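Local coordinates for protein ORF10 (Moritella marina, PDB 6RIW) that forms the ketosynthase–chain length factor didomain of a polyunsaturated fatty acid synthase subunit and probably condenses carrier-protein-bound acyl units as the chain grows, at residues S128-F133 with T156-P161; P135-V140 with L588-G593; A513-S518 with V948-L953; L122-K127 with P228-M233. One frame throughout, in Å; residues are numbered along the deposited sequence.

Contact 1: S128-F133 with T156-P161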
# COMPACT_ATOMS: atom_id res chain seq x y z
N SER A 128 -1.03 -15.83 -2.60
CA SER A 128 -1.65 -16.46 -1.44
C SER A 128 -2.98 -15.83 -1.06
O SER A 128 -3.90 -16.54 -0.65
CB SER A 128 -0.70 -16.41 -0.23
OG SER A 128 0.51 -17.10 -0.53
N SER A 129 -3.10 -14.50 -1.13
CA SER A 129 -4.37 -13.88 -0.71
C SER A 129 -5.54 -14.37 -1.57
O SER A 129 -6.66 -14.52 -1.06
CB SER A 129 -4.25 -12.35 -0.70
OG SER A 129 -4.20 -11.79 -2.01
N ASN A 130 -5.29 -14.66 -2.86
CA ASN A 130 -6.31 -15.23 -3.74
C ASN A 130 -6.97 -16.45 -3.12
O ASN A 130 -8.18 -16.63 -3.24
CB ASN A 130 -5.69 -15.64 -5.09
CG ASN A 130 -5.31 -14.49 -5.98
OD1 ASN A 130 -5.78 -13.36 -5.82
ND2 ASN A 130 -4.45 -14.77 -6.95
N GLN A 131 -6.18 -17.30 -2.46
CA GLN A 131 -6.72 -18.56 -1.95
C GLN A 131 -7.79 -18.33 -0.90
O GLN A 131 -8.66 -19.19 -0.71
CB GLN A 131 -5.60 -19.42 -1.34
CG GLN A 131 -4.54 -19.90 -2.32
CD GLN A 131 -4.91 -21.23 -2.98
OE1 GLN A 131 -5.98 -21.79 -2.72
NE2 GLN A 131 -4.02 -21.74 -3.84
N LEU A 132 -7.76 -17.19 -0.22
CA LEU A 132 -8.70 -16.91 0.85
C LEU A 132 -10.04 -16.37 0.36
O LEU A 132 -10.99 -16.38 1.14
CB LEU A 132 -8.09 -15.90 1.85
CG LEU A 132 -6.84 -16.40 2.60
CD1 LEU A 132 -6.08 -15.25 3.24
CD2 LEU A 132 -7.22 -17.41 3.65
N PHE A 133 -10.15 -15.92 -0.89
CA PHE A 133 -11.36 -15.23 -1.32
C PHE A 133 -12.01 -15.84 -2.56
O PHE A 133 -13.23 -15.78 -2.70
CB PHE A 133 -11.06 -13.75 -1.55
CG PHE A 133 -10.52 -13.09 -0.33
CD1 PHE A 133 -11.33 -12.97 0.81
CD2 PHE A 133 -9.20 -12.66 -0.27
CE1 PHE A 133 -10.82 -12.40 1.98
CE2 PHE A 133 -8.68 -12.07 0.87
CZ PHE A 133 -9.47 -11.95 2.01
N THR A 156 -14.51 -26.22 -11.49
CA THR A 156 -13.19 -26.56 -10.95
C THR A 156 -12.61 -25.39 -10.16
O THR A 156 -12.92 -24.22 -10.43
CB THR A 156 -12.23 -26.98 -12.07
OG1 THR A 156 -12.03 -25.89 -12.97
CG2 THR A 156 -12.80 -28.19 -12.84
N HIS A 157 -11.77 -25.71 -9.18
CA HIS A 157 -11.06 -24.67 -8.43
C HIS A 157 -10.12 -23.87 -9.35
O HIS A 157 -9.58 -24.38 -10.33
CB HIS A 157 -10.30 -25.31 -7.25
CG HIS A 157 -10.05 -24.38 -6.10
ND1 HIS A 157 -11.01 -24.09 -5.16
CD2 HIS A 157 -8.95 -23.69 -5.73
CE1 HIS A 157 -10.51 -23.26 -4.26
NE2 HIS A 157 -9.26 -23.00 -4.59
N TYR A 158 -9.92 -22.58 -9.02
CA TYR A 158 -9.19 -21.70 -9.94
C TYR A 158 -7.72 -22.09 -10.12
O TYR A 158 -7.16 -21.88 -11.20
CB TYR A 158 -9.31 -20.24 -9.46
CG TYR A 158 -8.36 -19.88 -8.34
CD1 TYR A 158 -8.59 -20.30 -7.04
CD2 TYR A 158 -7.22 -19.10 -8.60
CE1 TYR A 158 -7.69 -19.96 -6.00
CE2 TYR A 158 -6.32 -18.76 -7.57
CZ TYR A 158 -6.56 -19.19 -6.29
OH TYR A 158 -5.65 -18.86 -5.30
N THR A 159 -7.10 -22.68 -9.10
CA THR A 159 -5.73 -23.20 -9.18
C THR A 159 -5.65 -24.35 -8.19
O THR A 159 -6.65 -24.69 -7.54
CB THR A 159 -4.68 -22.11 -8.90
OG1 THR A 159 -3.38 -22.53 -9.33
CG2 THR A 159 -4.62 -21.76 -7.41
N ALA A 160 -4.48 -24.97 -8.06
CA ALA A 160 -4.38 -26.02 -7.05
C ALA A 160 -4.70 -25.41 -5.68
O ALA A 160 -4.06 -24.42 -5.29
CB ALA A 160 -2.99 -26.65 -7.03
N PRO A 161 -5.66 -25.95 -4.95
CA PRO A 161 -6.01 -25.37 -3.64
C PRO A 161 -4.90 -25.60 -2.62
O PRO A 161 -4.27 -26.66 -2.60
CB PRO A 161 -7.28 -26.14 -3.22
CG PRO A 161 -7.62 -27.05 -4.35
CD PRO A 161 -6.48 -27.12 -5.30
O HOH W 1 -3.40 -17.68 -6.39
O HOH W 2 -8.50 -21.53 -2.11
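Gln-131 OE1 approaches the edge of the His-157 ring near its plane, while Pro-161 CB packs over one face of that imidazole, offset toward the rim. The edge also receives Thr-159 O and a water, both in plane. The phenol of Tyr-158 has Thr-159 CG2 over one face, 3.4 Å above the plane of Tyr-158, and a second water at its edge. Both segments belong to the ketosynthase half of this thiolase-fold didomain, where the loop following helix 129-148 folds back over the first turns of that same helix. Tyr-158 brings its OH against the helix, 3.2 Å from Asn-130 CB. The phenol oxygen also lies near Gln-131 N, but the angle is too poor for a hydrogen bond; instead the water at the phenol edge bridges Tyr-158 OH and Asn-130 ND2, the latter also bonded to Asp-227. Gln-131 carries the rest of the contact. Its chain bends at CD (chi2 -89°), and its amide plane stands 60° from the phenol it crosses. Gln-131 NE2 donates to Ala-160 O at 3.0 Å in a nearly straight bond (165°), with the carbonyl close to the amide plane of Gln-131. On the other end, Gln-131 OE1 accepts from Lys-162 N, so the amide is held at both ends and its rotation is fixed. His-157 ND1 pairs with Met-949 N. At the ring's other nitrogen, NE2, the water of the imidazole edge is bound; that same water donates to Gln-131 O and, at 2.6 Å, to Gln-131 OE1.

Contact 2: P135-V140 with L588-G593; sequences PLYHQV and LHQYRG
His-589 touches Tyr-137 through its CB, which lies 3.4 Å from Tyr-137 OH, and through its carbonyl, with His-589 O 3.5 Å from Tyr-137 CE2. The imidazole itself leads away from this helix turn and bonds Ser-129 OG instead. Gln-590 comes next and crosses the tyrosine at about a right angle. Its CG rests 3.4 Å from Tyr-137 CZ, and its CA makes an off-centre CH-pi contact with the ring. Beyond CG the chain is extended (chi2 168°), and its NE2 reaches Glu-700 OE2, the same carboxylate oxygen that bonds Tyr-137 OH; Gln-590 OE1 meets Lys-507 NZ. The polar ends of both buried side chains are therefore satisfied by residues of the second half of the chain. Chi1 of Tyr-137, -31°, lies away from a staggered value, with CG still beside the backbone N. Gly-593, one turn on from His-589, lies 4.1 Å through CA from Tyr-137 CD2; a beta carbon here would point at the ring and collide with that atom. Its carbonyl accepts from His-138 NE2 at 2.9 Å, a bond close to straight that lies in the imidazole plane and uses a lone pair in the carbonyl plane. Because a carbonyl can only accept, NE2 must carry the hydrogen in this bond. The helix axes pass 9.8 Å apart and cross at -39°. The helices follow strands 115-120 and 576-581, which occupy corresponding places in the two thiolase-fold halves; their meeting is part of the ketosynthase–chain length factor interface.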
# COMPACT_ATOMS: atom_id res chain seq x y z
N PRO A 135 -12.94 -18.81 -3.38
CA PRO A 135 -14.07 -19.74 -3.21
C PRO A 135 -15.39 -19.04 -2.94
O PRO A 135 -16.43 -19.63 -3.22
CB PRO A 135 -13.63 -20.60 -2.02
CG PRO A 135 -12.16 -20.52 -2.00
CD PRO A 135 -11.86 -19.09 -2.41
N LEU A 136 -15.39 -17.82 -2.39
CA LEU A 136 -16.64 -17.07 -2.26
C LEU A 136 -17.33 -16.93 -3.61
O LEU A 136 -18.49 -17.33 -3.78
CB LEU A 136 -16.37 -15.68 -1.68
CG LEU A 136 -15.81 -15.57 -0.26
CD1 LEU A 136 -15.25 -14.16 -0.01
CD2 LEU A 136 -16.92 -15.92 0.71
N TYR A 137 -16.64 -16.33 -4.58
CA TYR A 137 -17.27 -16.06 -5.87
C TYR A 137 -17.56 -17.35 -6.62
O TYR A 137 -18.59 -17.46 -7.30
CB TYR A 137 -16.40 -15.16 -6.74
CG TYR A 137 -15.56 -14.19 -5.95
CD1 TYR A 137 -16.17 -13.32 -5.05
CD2 TYR A 137 -14.16 -14.15 -6.11
CE1 TYR A 137 -15.41 -12.44 -4.29
CE2 TYR A 137 -13.39 -13.27 -5.38
CZ TYR A 137 -14.02 -12.40 -4.48
OH TYR A 137 -13.27 -11.53 -3.74
N HIS A 138 -16.65 -18.31 -6.53
CA HIS A 138 -16.75 -19.48 -7.41
C HIS A 138 -17.75 -20.50 -6.89
O HIS A 138 -18.37 -21.21 -7.69
CB HIS A 138 -15.34 -20.07 -7.63
CG HIS A 138 -14.44 -19.14 -8.40
ND1 HIS A 138 -13.07 -19.16 -8.29
CD2 HIS A 138 -14.74 -18.15 -9.27
CE1 HIS A 138 -12.56 -18.22 -9.09
NE2 HIS A 138 -13.56 -17.60 -9.69
N GLN A 139 -18.00 -20.54 -5.58
CA GLN A 139 -19.12 -21.35 -5.11
C GLN A 139 -20.43 -20.80 -5.66
O GLN A 139 -21.32 -21.57 -6.06
CB GLN A 139 -19.17 -21.39 -3.58
CG GLN A 139 -20.32 -22.31 -3.03
CD GLN A 139 -20.03 -23.80 -3.27
OE1 GLN A 139 -20.95 -24.60 -3.52
NE2 GLN A 139 -18.76 -24.17 -3.20
N VAL A 140 -20.58 -19.47 -5.67
CA VAL A 140 -21.81 -18.89 -6.18
C VAL A 140 -21.94 -19.15 -7.68
O VAL A 140 -23.01 -19.54 -8.15
CB VAL A 140 -21.89 -17.39 -5.86
CG1 VAL A 140 -23.19 -16.78 -6.42
CG2 VAL A 140 -21.82 -17.17 -4.35
N LEU A 588 -10.73 -6.40 -4.71
CA LEU A 588 -9.90 -6.56 -5.90
C LEU A 588 -9.72 -8.02 -6.32
O LEU A 588 -9.36 -8.28 -7.48
CB LEU A 588 -8.52 -5.92 -5.67
CG LEU A 588 -8.48 -4.38 -5.57
CD1 LEU A 588 -7.04 -3.94 -5.35
CD2 LEU A 588 -9.07 -3.75 -6.80
N HIS A 589 -9.94 -8.98 -5.41
CA HIS A 589 -9.87 -10.39 -5.78
C HIS A 589 -10.98 -10.79 -6.74
O HIS A 589 -10.87 -11.82 -7.40
CB HIS A 589 -9.92 -11.27 -4.51
CG HIS A 589 -8.72 -11.06 -3.63
ND1 HIS A 589 -8.73 -10.21 -2.55
CD2 HIS A 589 -7.47 -11.58 -3.69
CE1 HIS A 589 -7.53 -10.21 -1.98
NE2 HIS A 589 -6.75 -11.04 -2.64
N GLN A 590 -12.03 -9.97 -6.84
CA GLN A 590 -13.10 -10.29 -7.78
C GLN A 590 -12.63 -10.22 -9.22
O GLN A 590 -13.22 -10.87 -10.08
CB GLN A 590 -14.29 -9.35 -7.55
CG GLN A 590 -14.96 -9.57 -6.20
CD GLN A 590 -15.94 -8.47 -5.85
OE1 GLN A 590 -16.38 -7.73 -6.71
NE2 GLN A 590 -16.30 -8.37 -4.56
N TYR A 591 -11.58 -9.44 -9.51
CA TYR A 591 -11.13 -9.31 -10.89
C TYR A 591 -10.57 -10.63 -11.42
O TYR A 591 -10.96 -11.11 -12.49
CB TYR A 591 -10.11 -8.19 -11.02
CG TYR A 591 -9.61 -8.12 -12.43
CD1 TYR A 591 -10.46 -7.78 -13.47
CD2 TYR A 591 -8.29 -8.45 -12.73
CE1 TYR A 591 -10.02 -7.77 -14.79
CE2 TYR A 591 -7.83 -8.42 -14.04
CZ TYR A 591 -8.70 -8.08 -15.06
OH TYR A 591 -8.25 -8.07 -16.35
N ARG A 592 -9.62 -11.23 -10.69
CA ARG A 592 -9.19 -12.58 -11.09
C ARG A 592 -10.33 -13.59 -10.91
O ARG A 592 -10.42 -14.57 -11.66
CB ARG A 592 -7.95 -13.02 -10.30
CG ARG A 592 -7.45 -14.39 -10.77
CD ARG A 592 -6.09 -14.78 -10.20
NE ARG A 592 -5.78 -16.14 -10.66
CZ ARG A 592 -4.55 -16.65 -10.73
NH1 ARG A 592 -3.51 -15.92 -10.38
NH2 ARG A 592 -4.37 -17.89 -11.18
N GLY A 593 -11.20 -13.36 -9.93
CA GLY A 593 -12.40 -14.17 -9.81
C GLY A 593 -13.17 -14.27 -11.11
O GLY A 593 -13.75 -15.32 -11.43

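Contact 3: A513-S518 with V948-L953; sequences ANVMQS and VMMDNL
Ser-518, in the last turn of helix 513-519, brings its CA to 6.0 Å from that of Leu-953, where the chain after helix 929-934 makes a turn, with Leu-953 N bonded to Met-950 O. No hydrogen bond joins the two segments, and the contact rests on side chains. Met-950 and Ser-518 carry most of it. Bends at SD and CE (chi2 -68°, chi3 -85°) fold the methionine back, and its terminal methyl reaches the helix. Met-950 CE lies 3.4 Å from Ser-518 OG, and it also touches Val-515, approaching CA and, at 4.1 Å, Val-515 CG2. The Val-515 and Met-950 side chains cross at about a right angle. Met-950 CB is 3.5 Å from Ser-518 OG, so both CE and CB of the methionine approach the hydroxyl from the same side. It nevertheless keeps a polar partner: Ser-518 OG donates to Asn-514 O at 3.1 Å, folding the hydroxyl back onto its own helix. The same carbonyl accepts from Ser-518 N, the two donors arriving from opposite faces of its plane, so Asn-514 O is gripped twice by one residue. Further along, the side chain of Leu-953 meets the serine through CB, 4.2 Å from Ser-518 CB. A helix of the second, chain length factor half thus packs on the chain after helix 929-934, next to helix 129-148 of the ketosynthase half. That helix supplies Pro-135 and Gln-139 against Met-950 and Leu-136 against Val-515, while Asn-514 ND2 bonds Asn-143 OD1. Helix 699-706 adds Ile-699 against Val-515 and Thr-703 against Leu-953.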
# COMPACT_ATOMS: atom_id res chain seq x y z
N ALA A 513 -26.49 -20.47 0.37
CA ALA A 513 -26.47 -21.23 1.60
C ALA A 513 -25.13 -21.90 1.83
O ALA A 513 -24.71 -22.04 2.98
CB ALA A 513 -27.60 -22.27 1.59
N ASN A 514 -24.45 -22.32 0.76
CA ASN A 514 -23.16 -22.98 0.93
C ASN A 514 -22.09 -22.00 1.41
O ASN A 514 -21.31 -22.31 2.31
CB ASN A 514 -22.72 -23.64 -0.38
CG ASN A 514 -23.58 -24.86 -0.74
OD1 ASN A 514 -23.92 -25.65 0.12
ND2 ASN A 514 -23.93 -24.99 -2.02
N VAL A 515 -22.03 -20.80 0.82
CA VAL A 515 -21.11 -19.77 1.31
C VAL A 515 -21.40 -19.45 2.77
O VAL A 515 -20.49 -19.40 3.61
CB VAL A 515 -21.22 -18.52 0.43
CG1 VAL A 515 -20.57 -17.30 1.13
CG2 VAL A 515 -20.57 -18.79 -0.94
N MET A 516 -22.67 -19.21 3.11
CA MET A 516 -22.96 -18.81 4.49
C MET A 516 -22.69 -19.93 5.47
O MET A 516 -22.22 -19.68 6.59
CB MET A 516 -24.41 -18.31 4.59
CG MET A 516 -24.62 -17.06 3.71
SD MET A 516 -23.67 -15.62 4.26
CE MET A 516 -24.75 -15.13 5.61
N GLN A 517 -22.93 -21.19 5.07
CA GLN A 517 -22.57 -22.31 5.92
C GLN A 517 -21.07 -22.38 6.15
O GLN A 517 -20.62 -22.65 7.27
CB GLN A 517 -23.06 -23.62 5.28
CG GLN A 517 -22.92 -24.83 6.16
CD GLN A 517 -23.27 -26.11 5.42
OE1 GLN A 517 -23.02 -27.22 5.90
NE2 GLN A 517 -23.86 -25.95 4.22
N SER A 518 -20.27 -22.15 5.10
CA SER A 518 -18.81 -22.17 5.25
C SER A 518 -18.33 -21.06 6.18
O SER A 518 -17.41 -21.26 6.98
CB SER A 518 -18.12 -22.04 3.89
OG SER A 518 -18.45 -23.13 3.05
N VAL A 948 -14.47 -26.78 -6.54
CA VAL A 948 -14.19 -25.60 -5.71
C VAL A 948 -14.13 -26.00 -4.24
O VAL A 948 -15.04 -26.66 -3.73
CB VAL A 948 -15.26 -24.51 -5.93
CG1 VAL A 948 -15.00 -23.31 -4.97
CG2 VAL A 948 -15.24 -24.02 -7.37
N MET A 949 -13.05 -25.62 -3.56
CA MET A 949 -12.84 -26.00 -2.17
C MET A 949 -13.14 -24.82 -1.26
O MET A 949 -12.64 -23.71 -1.49
CB MET A 949 -11.42 -26.49 -1.93
CG MET A 949 -11.00 -27.64 -2.85
SD MET A 949 -12.00 -29.11 -2.56
CE MET A 949 -11.40 -29.53 -0.91
N MET A 950 -13.89 -25.07 -0.19
CA MET A 950 -14.33 -24.01 0.71
C MET A 950 -13.56 -23.96 2.02
O MET A 950 -13.86 -23.10 2.86
CB MET A 950 -15.82 -24.19 1.02
CG MET A 950 -16.69 -24.30 -0.22
SD MET A 950 -16.73 -22.73 -1.08
CE MET A 950 -18.05 -21.97 -0.13
N ASP A 951 -12.58 -24.85 2.22
CA ASP A 951 -11.91 -25.01 3.52
C ASP A 951 -11.33 -23.70 4.04
O ASP A 951 -11.34 -23.46 5.25
CB ASP A 951 -10.77 -26.04 3.43
CG ASP A 951 -11.18 -27.32 2.74
OD1 ASP A 951 -11.34 -27.31 1.50
OD2 ASP A 951 -11.33 -28.35 3.45
N ASN A 952 -10.76 -22.87 3.16
CA ASN A 952 -10.09 -21.66 3.62
C ASN A 952 -11.06 -20.60 4.16
O ASN A 952 -10.62 -19.66 4.82
CB ASN A 952 -9.28 -21.05 2.48
CG ASN A 952 -7.93 -21.71 2.32
OD1 ASN A 952 -7.34 -22.17 3.30
ND2 ASN A 952 -7.43 -21.77 1.10
N LEU A 953 -12.36 -20.74 3.89
CA LEU A 953 -13.35 -19.79 4.38
C LEU A 953 -13.75 -20.05 5.83
O LEU A 953 -14.23 -19.14 6.51
CB LEU A 953 -14.61 -19.84 3.51
CG LEU A 953 -14.46 -19.54 2.02
CD1 LEU A 953 -15.84 -19.61 1.31
CD2 LEU A 953 -13.80 -18.19 1.82

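Contact 4: L122-K127 with P228-M233; sequences LSFPTK and PMFVNM
Phe-124 and Phe-230 form the aromatic part of this contact, an edge-to-face pair with centroids 4.8 Å apart and planes at 54°. The CE1 edge of Phe-230 points at the Phe-124 face, 3.5 Å above its plane and over its centre, while Leu-122 CD2 lies over the opposite face, nearer the rim. The CH-pi interaction uses the other ring: Pro-125 CD stands 3.9 Å from the centroid of Phe-230, only 6° off its normal. Phe-230 therefore works twice, offering an edge to one residue and a face to the next. Its first torsion, with CG anti to the backbone N (chi1 -170°), carries CG toward loop 122-127. The ring also meets Tyr-637 of the second half of the chain. Purely apolar contacts complete the interface. Val-231 CG2 touches the edge of Phe-124 at 4.2 Å from CD2, and Lys-127 lays its CG 3.9 Å from Pro-228 CD, the two side chains crossing at about a right angle. The lysine chain bends beyond this point, and NZ forms a salt bridge with Asp-88. No hydrogen bond joins the two segments. The loop 122-127 follows strand 115-120 and helix 228-237 follows strand 217-224, its parallel neighbour. The contact thus joins connections that leave adjacent parallel strands of the ketosynthase half, consistent with the layered alpha/beta architecture of the thiolase fold.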
# COMPACT_ATOMS: atom_id res chain seq x y z
N LEU A 122 3.17 -2.99 -2.72
CA LEU A 122 1.96 -2.90 -3.53
C LEU A 122 0.73 -3.30 -2.72
O LEU A 122 0.77 -4.25 -1.93
CB LEU A 122 2.06 -3.83 -4.75
CG LEU A 122 3.04 -3.41 -5.84
CD1 LEU A 122 3.38 -4.58 -6.79
CD2 LEU A 122 2.46 -2.23 -6.61
N SER A 123 -0.39 -2.61 -2.94
CA SER A 123 -1.66 -3.00 -2.35
C SER A 123 -2.46 -3.88 -3.29
O SER A 123 -3.66 -3.65 -3.47
CB SER A 123 -2.46 -1.75 -1.97
OG SER A 123 -1.84 -1.09 -0.88
N PHE A 124 -1.82 -4.87 -3.92
CA PHE A 124 -2.47 -5.76 -4.89
C PHE A 124 -2.67 -7.15 -4.30
O PHE A 124 -1.92 -7.57 -3.42
CB PHE A 124 -1.59 -5.95 -6.13
CG PHE A 124 -1.51 -4.75 -7.05
CD1 PHE A 124 -2.33 -3.66 -6.88
CD2 PHE A 124 -0.60 -4.78 -8.09
CE1 PHE A 124 -2.24 -2.59 -7.76
CE2 PHE A 124 -0.50 -3.72 -8.98
CZ PHE A 124 -1.34 -2.62 -8.81
N PRO A 125 -3.61 -7.92 -4.84
CA PRO A 125 -3.71 -9.35 -4.47
C PRO A 125 -2.36 -10.04 -4.66
O PRO A 125 -1.60 -9.70 -5.56
CB PRO A 125 -4.74 -9.90 -5.44
CG PRO A 125 -5.65 -8.67 -5.77
CD PRO A 125 -4.68 -7.49 -5.75
N THR A 126 -2.10 -11.03 -3.81
CA THR A 126 -0.91 -11.86 -3.94
C THR A 126 -1.33 -13.27 -4.34
O THR A 126 -2.52 -13.62 -4.36
CB THR A 126 -0.10 -11.91 -2.65
OG1 THR A 126 -0.84 -12.62 -1.65
CG2 THR A 126 0.28 -10.50 -2.15
N LYS A 127 -0.33 -14.11 -4.63
CA LYS A 127 -0.67 -15.48 -5.00
C LYS A 127 -1.36 -16.20 -3.84
O LYS A 127 -2.24 -17.03 -4.08
CB LYS A 127 0.59 -16.22 -5.46
CG LYS A 127 1.26 -15.58 -6.68
CD LYS A 127 2.41 -16.48 -7.21
CE LYS A 127 3.55 -16.54 -6.18
NZ LYS A 127 4.25 -15.21 -5.94
N PRO A 228 1.23 -12.12 -10.29
CA PRO A 228 1.65 -11.73 -11.65
C PRO A 228 0.51 -11.65 -12.65
O PRO A 228 0.58 -10.83 -13.58
CB PRO A 228 2.65 -12.83 -12.03
CG PRO A 228 3.22 -13.30 -10.69
CD PRO A 228 2.02 -13.24 -9.75
N MET A 229 -0.55 -12.45 -12.50
CA MET A 229 -1.68 -12.33 -13.42
C MET A 229 -2.37 -10.98 -13.26
O MET A 229 -2.76 -10.36 -14.26
CB MET A 229 -2.68 -13.47 -13.21
CG MET A 229 -3.88 -13.36 -14.16
SD MET A 229 -5.20 -14.53 -13.81
CE MET A 229 -4.36 -16.04 -14.25
N PHE A 230 -2.51 -10.51 -12.02
CA PHE A 230 -3.10 -9.20 -11.78
C PHE A 230 -2.23 -8.10 -12.36
O PHE A 230 -2.75 -7.15 -12.97
CB PHE A 230 -3.27 -9.00 -10.27
CG PHE A 230 -4.09 -7.78 -9.90
CD1 PHE A 230 -3.48 -6.54 -9.72
CD2 PHE A 230 -5.45 -7.89 -9.70
CE1 PHE A 230 -4.23 -5.41 -9.37
CE2 PHE A 230 -6.22 -6.78 -9.35
CZ PHE A 230 -5.61 -5.54 -9.19
N VAL A 231 -0.90 -8.22 -12.20
CA VAL A 231 0.03 -7.22 -12.72
C VAL A 231 -0.01 -7.18 -14.25
O VAL A 231 -0.04 -6.11 -14.87
CB VAL A 231 1.45 -7.51 -12.22
CG1 VAL A 231 2.45 -6.62 -12.95
CG2 VAL A 231 1.51 -7.30 -10.70
N ASN A 232 0.05 -8.35 -14.87
CA ASN A 232 0.21 -8.38 -16.31
C ASN A 232 -1.09 -8.03 -17.03
O ASN A 232 -1.06 -7.43 -18.11
CB ASN A 232 0.73 -9.75 -16.74
CG ASN A 232 2.21 -9.93 -16.46
OD1 ASN A 232 2.76 -9.37 -15.49
ND2 ASN A 232 2.89 -10.67 -17.34
N MET A 233 -2.24 -8.40 -16.46
CA MET A 233 -3.50 -7.91 -16.99
C MET A 233 -3.56 -6.39 -16.94
O MET A 233 -4.06 -5.74 -17.87
CB MET A 233 -4.68 -8.52 -16.23
CG MET A 233 -4.89 -10.00 -16.49
SD MET A 233 -5.30 -10.37 -18.23
CE MET A 233 -5.24 -12.17 -18.20

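In the fold
Contacts 1, 2 and 3 gather around helix 129-148. Contacts 1 and 2, with centres 9 Å apart, share that helix and also meet where Phe-133 CD2 packs 3.4 Å from His-589 ND1. Contact 3 lies about 12 Å between centres from each of them; it meets contact 1 where Leu-132 O packs against Leu-953 CD2, and contact 2 where Pro-135 CG packs against Met-949 O. Contact 4 reaches contact 2 through Pro-125 against His-589 and Met-229 against Arg-592, and contact 1, about 14 Å away between centres, through Pro-125 CB against Asn-130 OD1. It does not touch contact 3, the nearest atoms being about 9 Å apart. All four lie away from the magnesium site at Met-1 and Lys-286.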